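Local structure of MFP2b (Ascaris suum, 2BJR) at residues A[309-319]-A[326-337]; A[223-231]-A[240-248]. The protein probably enhances polymerisation of the major sperm protein (MSP) during the amoeboid motility of nematode sperm, and binds a zinc ion. All blocks are in the same frame, centred on the assembly; numbering follows the deposited sequence.

Contact 1: A[309-319]-A[326-337]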
loop_
_atom_site.group_PDB
_atom_site.type_symbol
_atom_site.label_atom_id
_atom_site.label_comp_id
_atom_site.label_asym_id
_atom_site.label_seq_id
_atom_site.Cartn_x
_atom_site.Cartn_y
_atom_site.Cartn_z
ATOM N N LYS A 309 -7.570 16.450 0.515
ATOM C CA LYS A 309 -6.900 17.700 0.106
ATOM C C LYS A 309 -6.408 17.719 -1.358
ATOM O O LYS A 309 -5.817 18.694 -1.784
ATOM C CB LYS A 309 -5.698 17.982 0.982
ATOM C CG LYS A 309 -6.012 18.377 2.441
ATOM C CD LYS A 309 -4.865 19.278 2.922
ATOM C CE LYS A 309 -4.601 19.212 4.395
ATOM N NZ LYS A 309 -3.248 19.867 4.695
ATOM N N GLY A 310 -6.611 16.652 -2.107
ATOM C CA GLY A 310 -6.068 16.567 -3.451
ATOM C C GLY A 310 -5.456 15.195 -3.693
ATOM O O GLY A 310 -4.773 14.665 -2.819
ATOM N N ASN A 311 -5.686 14.631 -4.868
ATOM C CA ASN A 311 -5.135 13.340 -5.234
ATOM C C ASN A 311 -3.764 13.521 -5.825
ATOM O O ASN A 311 -3.529 14.436 -6.597
ATOM C CB ASN A 311 -6.073 12.651 -6.198
ATOM C CG ASN A 311 -7.510 12.659 -5.671
ATOM O OD1 ASN A 311 -7.730 12.542 -4.443
ATOM N ND2 ASN A 311 -8.474 12.862 -6.566
ATOM N N ILE A 312 -2.824 12.683 -5.415
ATOM C CA ILE A 312 -1.428 12.924 -5.732
ATOM C C ILE A 312 -0.888 11.886 -6.703
ATOM O O ILE A 312 -1.109 10.699 -6.522
ATOM C CB ILE A 312 -0.641 12.938 -4.426
ATOM C CG1 ILE A 312 -1.239 13.949 -3.428
ATOM C CG2 ILE A 312 0.791 13.288 -4.685
ATOM C CD1 ILE A 312 -1.203 15.408 -3.883
ATOM N N SER A 313 -0.132 12.340 -7.700
ATOM C CA SER A 313 0.411 11.513 -8.772
ATOM C C SER A 313 1.926 11.684 -8.843
ATOM O O SER A 313 2.428 12.766 -8.490
ATOM C CB SER A 313 -0.180 11.941 -10.138
ATOM O OG SER A 313 -1.589 11.829 -10.116
ATOM N N PRO A 314 2.661 10.668 -9.343
ATOM C CA PRO A 314 4.089 10.840 -9.581
ATOM C C PRO A 314 4.310 11.738 -10.820
ATOM O O PRO A 314 3.589 11.584 -11.791
ATOM C CB PRO A 314 4.592 9.389 -9.877
ATOM C CG PRO A 314 3.479 8.506 -9.554
ATOM C CD PRO A 314 2.224 9.313 -9.757
ATOM N N ALA A 315 5.326 12.589 -10.804
ATOM C CA ALA A 315 5.554 13.549 -11.892
ATOM C C ALA A 315 7.003 13.964 -11.915
ATOM O O ALA A 315 7.601 14.222 -10.881
ATOM C CB ALA A 315 4.688 14.746 -11.710
ATOM N N VAL A 316 7.573 14.017 -13.111
ATOM C CA VAL A 316 8.866 14.604 -13.313
ATOM C C VAL A 316 8.629 16.081 -13.634
ATOM O O VAL A 316 7.888 16.412 -14.575
ATOM C CB VAL A 316 9.571 13.924 -14.503
ATOM C CG1 VAL A 316 10.885 14.575 -14.777
ATOM C CG2 VAL A 316 9.752 12.430 -14.245
ATOM N N LEU A 317 9.249 16.950 -12.853
ATOM C CA LEU A 317 9.219 18.391 -13.035
ATOM C C LEU A 317 10.441 18.821 -13.827
ATOM O O LEU A 317 11.479 18.166 -13.772
ATOM C CB LEU A 317 9.283 19.100 -11.679
ATOM C CG LEU A 317 7.996 19.183 -10.861
ATOM C CD1 LEU A 317 7.552 17.813 -10.455
ATOM C CD2 LEU A 317 8.191 20.094 -9.666
ATOM N N ILE A 318 10.305 19.931 -14.549
ATOM C CA ILE A 318 11.439 20.605 -15.162
ATOM C C ILE A 318 11.780 21.838 -14.335
ATOM O O ILE A 318 10.984 22.767 -14.265
ATOM C CB ILE A 318 11.107 21.048 -16.609
ATOM C CG1 ILE A 318 10.642 19.867 -17.449
ATOM C CG2 ILE A 318 12.303 21.739 -17.242
ATOM C CD1 ILE A 318 11.613 18.713 -17.506
ATOM N N VAL A 319 12.937 21.818 -13.691
ATOM C CA VAL A 319 13.397 22.854 -12.782
ATOM C C VAL A 319 14.817 23.252 -13.191
ATOM O O VAL A 319 15.730 22.409 -13.229
ATOM C CB VAL A 319 13.431 22.321 -11.330
ATOM C CG1 VAL A 319 14.075 23.355 -10.350
ATOM C CG2 VAL A 319 12.080 21.975 -10.893
ATOM N N GLY A 326 9.245 14.140 -8.615
ATOM C CA GLY A 326 8.477 14.500 -7.423
ATOM C C GLY A 326 6.998 14.177 -7.588
ATOM O O GLY A 326 6.620 13.070 -7.950
ATOM N N LYS A 327 6.140 15.110 -7.245
ATOM C CA LYS A 327 4.712 14.779 -7.171
ATOM C C LYS A 327 3.873 15.885 -7.824
ATOM O O LYS A 327 4.326 17.021 -7.920
ATOM C CB LYS A 327 4.331 14.542 -5.695
ATOM C CG LYS A 327 4.243 15.870 -4.837
ATOM C CD LYS A 327 4.138 15.556 -3.331
ATOM C CE LYS A 327 4.036 16.848 -2.487
ATOM N NZ LYS A 327 2.632 17.431 -2.537
ATOM N N ALA A 328 2.633 15.577 -8.206
ATOM C CA ALA A 328 1.699 16.604 -8.719
ATOM C C ALA A 328 0.288 16.241 -8.325
ATOM O O ALA A 328 -0.056 15.054 -8.147
ATOM C CB ALA A 328 1.781 16.721 -10.250
ATOM N N ASP A 329 -0.498 17.300 -8.190
ATOM C CA ASP A 329 -1.934 17.246 -8.080
ATOM C C ASP A 329 -2.462 17.806 -9.399
ATOM O O ASP A 329 -2.387 19.011 -9.640
ATOM C CB ASP A 329 -2.353 18.135 -6.940
ATOM C CG ASP A 329 -3.864 18.132 -6.704
ATOM O OD1 ASP A 329 -4.632 17.848 -7.630
ATOM O OD2 ASP A 329 -4.338 18.349 -5.557
ATOM N N ILE A 330 -2.941 16.914 -10.243
ATOM C CA ILE A 330 -3.318 17.263 -11.598
ATOM C C ILE A 330 -4.538 18.194 -11.546
ATOM O O ILE A 330 -4.549 19.217 -12.194
ATOM C CB ILE A 330 -3.700 16.032 -12.417
ATOM C CG1 ILE A 330 -2.559 14.994 -12.593
ATOM C CG2 ILE A 330 -4.217 16.447 -13.802
ATOM C CD1 ILE A 330 -1.159 15.498 -12.495
ATOM N N ARG A 331 -5.550 17.833 -10.761
ATOM C CA ARG A 331 -6.794 18.607 -10.779
ATOM C C ARG A 331 -6.540 20.052 -10.316
ATOM O O ARG A 331 -7.170 20.997 -10.802
ATOM C CB ARG A 331 -7.869 17.941 -9.932
ATOM C CG ARG A 331 -8.584 16.778 -10.585
ATOM C CD ARG A 331 -9.674 16.197 -9.671
ATOM N NE ARG A 331 -10.386 15.061 -10.249
ATOM C CZ ARG A 331 -11.362 15.140 -11.162
ATOM N NH1 ARG A 331 -11.747 16.313 -11.654
ATOM N NH2 ARG A 331 -11.941 14.022 -11.604
ATOM N N ASN A 332 -5.596 20.240 -9.407
ATOM C CA ASN A 332 -5.364 21.534 -8.793
ATOM C C ASN A 332 -4.142 22.243 -9.400
ATOM O O ASN A 332 -3.689 23.275 -8.915
ATOM C CB ASN A 332 -5.279 21.356 -7.273
ATOM C CG ASN A 332 -6.633 20.822 -6.643
ATOM O OD1 ASN A 332 -7.738 21.267 -7.048
ATOM N ND2 ASN A 332 -6.549 19.917 -5.636
ATOM N N GLU A 333 -3.615 21.685 -10.494
ATOM C CA GLU A 333 -2.431 22.208 -11.153
ATOM C C GLU A 333 -1.322 22.650 -10.192
ATOM O O GLU A 333 -0.958 23.839 -10.126
ATOM C CB GLU A 333 -2.810 23.345 -12.099
ATOM C CG GLU A 333 -3.675 22.874 -13.262
ATOM C CD GLU A 333 -3.910 23.979 -14.286
ATOM O OE1 GLU A 333 -3.932 25.151 -13.859
ATOM O OE2 GLU A 333 -3.972 23.661 -15.513
ATOM N N ARG A 334 -0.788 21.704 -9.426
ATOM C CA ARG A 334 0.342 21.975 -8.553
ATOM C C ARG A 334 1.328 20.815 -8.694
ATOM O O ARG A 334 0.903 19.681 -8.933
ATOM C CB ARG A 334 -0.175 22.017 -7.130
ATOM C CG ARG A 334 0.760 22.565 -6.101
ATOM C CD ARG A 334 0.025 22.968 -4.802
ATOM N NE ARG A 334 0.926 23.589 -3.864
ATOM C CZ ARG A 334 1.571 22.947 -2.906
ATOM N NH1 ARG A 334 1.471 21.634 -2.796
ATOM N NH2 ARG A 334 2.387 23.619 -2.118
ATOM N N ALA A 335 2.603 21.101 -8.576
ATOM C CA ALA A 335 3.636 20.062 -8.601
ATOM C C ALA A 335 4.823 20.523 -7.794
ATOM O O ALA A 335 5.215 21.716 -7.816
ATOM C CB ALA A 335 4.051 19.770 -10.053
ATOM N N THR A 336 5.415 19.586 -7.059
ATOM C CA THR A 336 6.556 19.906 -6.207
ATOM C C THR A 336 7.619 18.813 -6.106
ATOM O O THR A 336 7.385 17.674 -6.488
ATOM C CB THR A 336 6.094 20.287 -4.772
ATOM O OG1 THR A 336 5.926 19.134 -3.951
ATOM C CG2 THR A 336 4.717 20.911 -4.723
ATOM N N ILE A 337 8.800 19.217 -5.630
ATOM C CA ILE A 337 9.883 18.303 -5.321
ATOM C C ILE A 337 10.474 18.720 -3.983
ATOM O O ILE A 337 10.330 19.889 -3.561
ATOM C CB ILE A 337 10.996 18.355 -6.373
ATOM C CG1 ILE A 337 11.456 19.808 -6.639
ATOM C CG2 ILE A 337 10.579 17.684 -7.613
ATOM C CD1 ILE A 337 12.785 19.894 -7.421
HETATM O O HOH W 1 -3.186 14.056 -9.339
HETATM O O HOH W 2 -6.750 16.377 -6.922
HETATM O O HOH W 3 -7.781 13.016 -9.632
#
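Ser313 and Ala328 pair through two backbone hydrogen bonds, Ser313 N to Ala328 O and Ala328 N to Ser313 O, both 2.8 Å. Further along the pair of strands, Ala315 and Gly326 bond in the same way. There the bond from Gly326 N to Ala315 O is short at 2.8 Å, while Ala315 N meets Gly326 O at 3.2 Å from above the carbonyl plane. Pro314 and Lys327 form the non-hydrogen-bonded pair between them.

The methyl groups of Ala315 and Ala328 meet on one face, CB to CB 3.8 Å. Leu317 reaches across strand 322-329 to strand 334-339. Its CD1 lies 4.0 Å from Ala335 CB, and its CD2 packs on the backbone of Thr336 and on Ile337 CG2. On the Lys327 side, Ile312 CG2 stands anti to the backbone N (chi1 -54° for CG1), which brings it against Lys327 CB.

Polar contacts gather where Asn311 and Asp329 adjoin the loops. Asp329 OD1 accepts from Asn332 N, an Asx motif, and OD2 takes the amide of Asn332 at 2.7 Å from ND2. Both donors come from above the carboxylate plane. Water 2 joins Asp329 OD1 to Asn311 N. Water 1 links Asn311 O, Ser313 OG and Ile330 N; Ser313 OG also bonds Val303 O. Gly310 CA lies 3.3 Å from Asp329 OD2, so the backbone packs directly against the carboxylate.

Strands 313-319, 322-329 and 334-339 thus form an antiparallel beta meander, whose second connection has a type I turn at Ile330-Glu333 and a G1 beta bulge, in which Glu333 and Arg334 both face Asp329.

Contact 2: A[223-231]-A[240-248]; sequences GENPDQYVA and VMGRIWNDG
The beta hairpin of strands 229-235 and 238-247 holds this contact, together with the loop that leads into its first strand. Tyr229 pairs with Ile244, and Ala231 with Gly242, each through two backbone hydrogen bonds. Tyr229 N meets Ile244 O at 2.9 Å in the carbonyl plane. Val230 and Arg243 form the non-hydrogen-bonded pair between them.

On the face of Tyr229 and Ala231, Ile244 spreads its two branches. CG1 sits between the backbone N and the carbonyl carbon (chi1 59°) and touches Tyr229 CB. CG2 reaches Ala231 CB at 3.7 Å. The Tyr229 ring turns its edge to Ile244 O, and it meets Trp204 edge-to-face.

The other face carries the charge. The Arg243 chain runs extended from CG to NE, beside Gln228, with CD 3.5 Å from Gln228 OE1. Its NE donates to Glu224 OE1 at 2.8 Å in a salt bridge, and NH2 adds a weak bond to OE2. The carboxylate and guanidinium planes stand 81° apart, so the two groups do not lie flat together. Glu224 OE2 has a second partner in Arg263, and Arg243 NH2 also bonds Gly338 O.

The hairpin is part of a larger antiparallel sheet, with strand 268-274 beside 229-235 and strand 250-257 beside 238-247. The loop before it is shaped by an Asx turn: Asn225 OD1 accepts from Asp227 N at 2.9 Å, on a lone pair. Gln228 NE2 donates to Asn225 O at 2.7 Å. Asn225 CB packs on Trp245 CB and CG, at 3.8 Å from each. Water 5 accepts from Asn246 N and donates to Asp227 O. Water 4 accepts a weak bond from Asn225 ND2 and donates to Asn246 O.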
loop_
_atom_site.group_PDB
_atom_site.type_symbol
_atom_site.label_atom_id
_atom_site.label_comp_id
_atom_site.label_asym_id
_atom_site.label_seq_id
_atom_site.Cartn_x
_atom_site.Cartn_y
_atom_site.Cartn_z
ATOM N N GLY A 223 23.599 17.054 -7.464
ATOM C CA GLY A 223 23.481 16.265 -6.261
ATOM C C GLY A 223 22.484 15.124 -6.342
ATOM O O GLY A 223 22.361 14.361 -5.438
ATOM N N GLU A 224 21.780 14.987 -7.443
ATOM C CA GLU A 224 20.806 13.925 -7.571
ATOM C C GLU A 224 21.309 12.823 -8.476
ATOM O O GLU A 224 22.017 13.066 -9.472
ATOM C CB GLU A 224 19.512 14.505 -8.133
ATOM C CG GLU A 224 18.907 15.587 -7.267
ATOM C CD GLU A 224 18.483 15.093 -5.901
ATOM O OE1 GLU A 224 17.990 13.969 -5.793
ATOM O OE2 GLU A 224 18.686 15.818 -4.922
ATOM N N ASN A 225 20.933 11.598 -8.141
ATOM C CA ASN A 225 21.151 10.455 -9.009
ATOM C C ASN A 225 20.258 10.505 -10.253
ATOM O O ASN A 225 19.037 10.740 -10.131
ATOM C CB ASN A 225 20.894 9.192 -8.195
ATOM C CG ASN A 225 21.474 7.955 -8.800
ATOM O OD1 ASN A 225 21.018 7.469 -9.829
ATOM N ND2 ASN A 225 22.505 7.401 -8.131
ATOM N N PRO A 226 20.834 10.310 -11.448
ATOM C CA PRO A 226 20.049 10.262 -12.679
ATOM C C PRO A 226 18.973 9.156 -12.756
ATOM O O PRO A 226 18.029 9.291 -13.543
ATOM C CB PRO A 226 21.109 10.075 -13.783
ATOM C CG PRO A 226 22.400 10.431 -13.187
ATOM C CD PRO A 226 22.279 10.116 -11.706
ATOM N N ASP A 227 19.101 8.083 -11.980
ATOM C CA ASP A 227 18.137 6.973 -12.004
ATOM C C ASP A 227 17.284 7.054 -10.731
ATOM O O ASP A 227 17.708 6.708 -9.614
ATOM C CB ASP A 227 18.834 5.629 -12.153
ATOM C CG ASP A 227 19.569 5.522 -13.465
ATOM O OD1 ASP A 227 18.978 5.838 -14.531
ATOM O OD2 ASP A 227 20.768 5.168 -13.517
ATOM N N GLN A 228 16.076 7.556 -10.947
ATOM C CA GLN A 228 15.141 7.867 -9.882
ATOM C C GLN A 228 13.871 7.082 -10.116
ATOM O O GLN A 228 13.436 6.962 -11.234
ATOM C CB GLN A 228 14.838 9.349 -9.920
ATOM C CG GLN A 228 15.994 10.232 -9.558
ATOM C CD GLN A 228 15.795 11.705 -9.922
ATOM O OE1 GLN A 228 14.660 12.217 -9.955
ATOM N NE2 GLN A 228 16.889 12.390 -10.182
ATOM N N TYR A 229 13.277 6.551 -9.058
ATOM C CA TYR A 229 12.155 5.665 -9.172
ATOM C C TYR A 229 11.033 6.105 -8.247
ATOM O O TYR A 229 11.264 6.797 -7.279
ATOM C CB TYR A 229 12.536 4.247 -8.818
ATOM C CG TYR A 229 13.716 3.687 -9.630
ATOM C CD1 TYR A 229 15.041 4.010 -9.277
ATOM C CD2 TYR A 229 13.503 2.862 -10.713
ATOM C CE1 TYR A 229 16.121 3.482 -9.969
ATOM C CE2 TYR A 229 14.594 2.375 -11.448
ATOM C CZ TYR A 229 15.893 2.665 -11.016
ATOM O OH TYR A 229 16.984 2.197 -11.706
ATOM N N VAL A 230 9.804 5.753 -8.615
ATOM C CA VAL A 230 8.621 6.212 -7.896
ATOM C C VAL A 230 8.427 5.532 -6.532
ATOM O O VAL A 230 8.442 4.314 -6.424
ATOM C CB VAL A 230 7.389 5.922 -8.744
ATOM C CG1 VAL A 230 6.074 6.316 -7.941
ATOM C CG2 VAL A 230 7.447 6.712 -10.038
ATOM N N ALA A 231 8.203 6.342 -5.509
ATOM C CA ALA A 231 7.922 5.850 -4.159
ATOM C C ALA A 231 6.888 6.765 -3.542
ATOM O O ALA A 231 6.752 7.934 -3.952
ATOM C CB ALA A 231 9.189 5.857 -3.357
ATOM N N VAL A 240 2.458 11.367 -0.220
ATOM C CA VAL A 240 3.548 12.119 -0.804
ATOM C C VAL A 240 4.302 11.213 -1.777
ATOM O O VAL A 240 4.946 10.243 -1.359
ATOM C CB VAL A 240 4.523 12.563 0.275
ATOM C CG1 VAL A 240 5.575 13.519 -0.266
ATOM C CG2 VAL A 240 3.738 13.189 1.423
HETATM N N MSE A 241 4.230 11.554 -3.065
HETATM C CA MSE A 241 5.061 10.872 -4.040
HETATM C C MSE A 241 6.427 11.537 -4.074
HETATM O O MSE A 241 6.597 12.716 -3.893
HETATM C CB MSE A 241 4.474 10.858 -5.447
HETATM C CG MSE A 241 3.187 10.194 -5.577
HETATM SE SE MSE A 241 3.257 8.286 -5.422
HETATM C CE MSE A 241 1.386 8.045 -5.732
ATOM N N GLY A 242 7.435 10.720 -4.231
ATOM C CA GLY A 242 8.749 11.224 -4.323
ATOM C C GLY A 242 9.645 10.232 -5.021
ATOM O O GLY A 242 9.184 9.410 -5.808
ATOM N N ARG A 243 10.945 10.348 -4.758
ATOM C CA ARG A 243 11.940 9.590 -5.498
ATOM C C ARG A 243 12.828 8.732 -4.630
ATOM O O ARG A 243 13.193 9.140 -3.524
ATOM C CB ARG A 243 12.779 10.563 -6.313
ATOM C CG ARG A 243 13.726 11.485 -5.589
ATOM C CD ARG A 243 14.440 12.461 -6.520
ATOM N NE ARG A 243 15.280 13.425 -5.799
ATOM C CZ ARG A 243 14.815 14.543 -5.239
ATOM N NH1 ARG A 243 13.525 14.850 -5.322
ATOM N NH2 ARG A 243 15.616 15.359 -4.592
ATOM N N ILE A 244 13.150 7.531 -5.116
ATOM C CA ILE A 244 14.233 6.725 -4.569
ATOM C C ILE A 244 15.346 6.490 -5.584
ATOM O O ILE A 244 15.143 6.628 -6.788
ATOM C CB ILE A 244 13.773 5.402 -4.007
ATOM C CG1 ILE A 244 13.087 4.575 -5.083
ATOM C CG2 ILE A 244 12.864 5.632 -2.806
ATOM C CD1 ILE A 244 12.876 3.101 -4.723
ATOM N N TRP A 245 16.549 6.200 -5.062
ATOM C CA TRP A 245 17.671 5.786 -5.909
ATOM C C TRP A 245 18.498 4.807 -5.107
ATOM O O TRP A 245 18.383 4.724 -3.869
ATOM C CB TRP A 245 18.512 6.973 -6.333
ATOM C CG TRP A 245 19.128 7.737 -5.204
ATOM C CD1 TRP A 245 20.428 7.650 -4.777
ATOM C CD2 TRP A 245 18.505 8.725 -4.370
ATOM N NE1 TRP A 245 20.646 8.515 -3.731
ATOM C CE2 TRP A 245 19.489 9.192 -3.461
ATOM C CE3 TRP A 245 17.217 9.268 -4.290
ATOM C CZ2 TRP A 245 19.218 10.161 -2.476
ATOM C CZ3 TRP A 245 16.948 10.218 -3.313
ATOM C CH2 TRP A 245 17.954 10.682 -2.430
ATOM N N ASN A 246 19.329 4.069 -5.832
ATOM C CA ASN A 246 20.131 3.014 -5.265
ATOM C C ASN A 246 21.453 3.652 -4.823
ATOM O O ASN A 246 22.240 4.098 -5.638
ATOM C CB ASN A 246 20.295 1.911 -6.279
ATOM C CG ASN A 246 21.096 0.710 -5.741
ATOM O OD1 ASN A 246 21.627 0.753 -4.636
ATOM N ND2 ASN A 246 21.129 -0.362 -6.503
ATOM N N ASP A 247 21.635 3.735 -3.514
ATOM C CA ASP A 247 22.828 4.328 -2.911
ATOM C C ASP A 247 23.667 3.201 -2.291
ATOM O O ASP A 247 23.446 2.730 -1.160
ATOM C CB ASP A 247 22.428 5.396 -1.900
ATOM C CG ASP A 247 23.621 6.025 -1.190
ATOM O OD1 ASP A 247 24.773 5.949 -1.677
ATOM O OD2 ASP A 247 23.463 6.635 -0.125
ATOM N N GLY A 248 24.643 2.751 -3.048
ATOM C CA GLY A 248 25.533 1.711 -2.579
ATOM C C GLY A 248 24.876 0.388 -2.240
ATOM O O GLY A 248 25.274 -0.257 -1.297
HETATM O O HOH W 4 22.237 4.489 -8.310
HETATM O O HOH W 5 19.479 4.709 -8.746
#

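How the contacts relate
Contacts 1 and 2 lie in the same half of the chain and follow each other in sequence, with centres about 16 Å apart. Each belongs to an antiparallel hairpin, but of two different antiparallel sheets. The sheets touch where Lys327 CB meets Met241 O at 3.4 Å and Pro314 CG meets Val230 CG1. The selenomethionine side chain of Met241 also packs on the backbone of Ile312 and Ser313. Contact 1 is largely buried, contact 2 only partly. Waters bridge loop atoms in both contacts; the salt bridge across the two segments belongs to contact 2. Arg243 also reaches the sheet of contact 1, with a weak bond to Leu325 O.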